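Local coordinates for hypothetical protein PA2218 (Pseudomonas aeruginosa, PDB 2HDW) that is uncharacterised but adopts an alpha/beta hydrolase fold and is probably a hydrolase, at residues A[205-210]-A[290-295]. Residues are numbered along the deposited sequence; the frame is centred on the assembly and turned at random.
Sequences DMTRVM and LSFMNM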
loop_
_atom_site.group_PDB
_atom_site.type_symbol
_atom_site.label_atom_id
_atom_site.label_comp_id
_atom_site.label_asym_id
_atom_site.label_seq_id
_atom_site.Cartn_x
_atom_site.Cartn_y
_atom_site.Cartn_z
ATOM N N ASP A 205 3.787 -2.540 9.534
ATOM C CA ASP A 205 5.120 -2.006 9.283
ATOM C C ASP A 205 5.707 -3.314 8.754
ATOM O O ASP A 205 6.015 -4.209 9.543
ATOM C CB ASP A 205 5.830 -1.597 10.581
ATOM C CG ASP A 205 7.322 -1.362 10.381
ATOM O OD1 ASP A 205 7.888 -1.939 9.431
ATOM O OD2 ASP A 205 7.941 -0.625 11.179
ATOM N N MET A 206 5.823 -3.456 7.434
ATOM C CA MET A 206 6.327 -4.707 6.880
ATOM C C MET A 206 7.727 -5.151 7.329
ATOM O O MET A 206 8.005 -6.355 7.350
ATOM C CB MET A 206 6.242 -4.698 5.345
ATOM C CG MET A 206 4.805 -4.661 4.767
ATOM S SD MET A 206 3.618 -5.900 5.442
ATOM C CE MET A 206 4.496 -7.410 5.010
ATOM N N THR A 207 8.611 -4.215 7.690
ATOM C CA THR A 207 9.945 -4.625 8.129
ATOM C C THR A 207 9.834 -5.241 9.519
ATOM O O THR A 207 10.525 -6.211 9.843
ATOM C CB THR A 207 10.968 -3.443 8.157
ATOM O OG1 THR A 207 10.578 -2.466 9.135
ATOM C CG2 THR A 207 11.060 -2.793 6.786
ATOM N N ARG A 208 8.940 -4.691 10.335
ATOM C CA ARG A 208 8.742 -5.220 11.678
ATOM C C ARG A 208 8.106 -6.610 11.631
ATOM O O ARG A 208 8.563 -7.527 12.307
ATOM C CB ARG A 208 7.851 -4.286 12.502
ATOM C CG ARG A 208 7.507 -4.821 13.887
ATOM C CD ARG A 208 6.516 -3.913 14.606
ATOM N NE ARG A 208 7.147 -2.698 15.114
ATOM C CZ ARG A 208 7.833 -2.631 16.253
ATOM N NH1 ARG A 208 7.972 -3.711 17.013
ATOM N NH2 ARG A 208 8.393 -1.487 16.621
ATOM N N VAL A 209 7.063 -6.779 10.822
ATOM C CA VAL A 209 6.396 -8.075 10.768
ATOM C C VAL A 209 7.285 -9.182 10.201
ATOM O O VAL A 209 7.222 -10.322 10.658
ATOM C CB VAL A 209 5.067 -8.009 9.969
ATOM C CG1 VAL A 209 5.330 -7.894 8.476
ATOM C CG2 VAL A 209 4.235 -9.241 10.269
ATOM N N MET A 210 8.119 -8.856 9.217
ATOM C CA MET A 210 8.998 -9.871 8.650
ATOM C C MET A 210 10.195 -10.170 9.548
ATOM O O MET A 210 10.750 -11.276 9.518
ATOM C CB MET A 210 9.473 -9.455 7.256
ATOM C CG MET A 210 8.431 -9.750 6.185
ATOM S SD MET A 210 9.056 -9.798 4.515
ATOM C CE MET A 210 8.237 -8.415 3.836
ATOM N N LEU A 290 14.756 -10.845 2.762
ATOM C CA LEU A 290 16.104 -10.378 3.088
ATOM C C LEU A 290 16.257 -8.869 3.278
ATOM O O LEU A 290 16.941 -8.429 4.204
ATOM C CB LEU A 290 17.099 -10.866 2.038
ATOM C CG LEU A 290 17.385 -12.369 2.078
ATOM C CD1 LEU A 290 18.168 -12.765 0.850
ATOM C CD2 LEU A 290 18.154 -12.721 3.360
ATOM N N SER A 291 15.632 -8.070 2.420
ATOM C CA SER A 291 15.754 -6.618 2.562
ATOM C C SER A 291 14.948 -6.105 3.749
ATOM O O SER A 291 15.458 -5.333 4.562
ATOM C CB SER A 291 15.308 -5.901 1.278
ATOM O OG SER A 291 13.965 -6.210 0.957
ATOM N N PHE A 292 13.692 -6.544 3.847
ATOM C CA PHE A 292 12.803 -6.135 4.934
ATOM C C PHE A 292 13.326 -6.507 6.316
ATOM O O PHE A 292 13.159 -5.753 7.276
ATOM C CB PHE A 292 11.414 -6.755 4.732
ATOM C CG PHE A 292 10.652 -6.160 3.584
ATOM C CD1 PHE A 292 9.868 -5.022 3.769
ATOM C CD2 PHE A 292 10.733 -6.725 2.312
ATOM C CE1 PHE A 292 9.173 -4.451 2.702
ATOM C CE2 PHE A 292 10.046 -6.164 1.237
ATOM C CZ PHE A 292 9.262 -5.023 1.434
ATOM N N MET A 293 13.961 -7.668 6.414
ATOM C CA MET A 293 14.491 -8.142 7.689
ATOM C C MET A 293 15.764 -7.397 8.094
ATOM O O MET A 293 16.212 -7.498 9.242
ATOM C CB MET A 293 14.792 -9.656 7.608
ATOM C CG MET A 293 13.570 -10.564 7.368
ATOM S SD MET A 293 13.960 -12.364 7.317
ATOM C CE MET A 293 14.056 -12.700 9.021
ATOM N N ASN A 294 16.323 -6.621 7.170
ATOM C CA ASN A 294 17.588 -5.927 7.421
ATOM C C ASN A 294 17.584 -4.398 7.286
ATOM O O ASN A 294 18.565 -3.739 7.648
ATOM C CB ASN A 294 18.641 -6.525 6.477
ATOM C CG ASN A 294 20.062 -6.192 6.883
ATOM O OD1 ASN A 294 20.420 -6.265 8.057
ATOM N ND2 ASN A 294 20.888 -5.845 5.904
ATOM N N MET A 295 16.485 -3.834 6.794
ATOM C CA MET A 295 16.398 -2.386 6.593
ATOM C C MET A 295 15.075 -1.818 7.110
ATOM O O MET A 295 14.091 -1.736 6.373
ATOM C CB MET A 295 16.542 -2.067 5.103
ATOM C CG MET A 295 17.586 -1.002 4.800
ATOM S SD MET A 295 19.261 -1.548 5.180
ATOM C CE MET A 295 19.877 -1.792 3.536
#
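M210 lays its terminal methyl over one face of the F292 ring, with CE 3.6 Å from the ring centroid. The direction is 24° off the normal, which meets the geometry of a CH-pi contact. The methyl is displaced toward the CG side of the rim, where CE of M210 to CG of F292 is 3.3 Å, a close approach. SD of M210 makes a separate, oblique Met-aromatic contact, 4.8 Å from the F292 centroid. In M210, SD is anti to CA, and a bend at chi3 (-114°) then brings CE over the ring.

T207 and M206 meet the same ring obliquely, through CG2 and CB respectively; CB of M206 lies 4.0 Å from CE1 of F292. T207 turns its methyl to the backbone of 290-295, with CG2 3.2 Å from O of M295, while its hydroxyl OG1 donates to OD1 of D205 on the syn side. D205, at the N-cap of helix 206-212, receives R208 N and, weakly, T207 N on OD1. CG of M293 lies 3.6 Å from O of M210. F105 packs its ring against that of F292, and P148 touches both T207 and F292.

The contact thus joins the start of helix 206-212, which follows strand 197-201 of the central sheet, to short helix 289-292 and the loop after it. Its chemistry implies cohesion by side-chain packing centred on F292 plus carbon-to-carbonyl contacts, without hydrogen bonds between the segments.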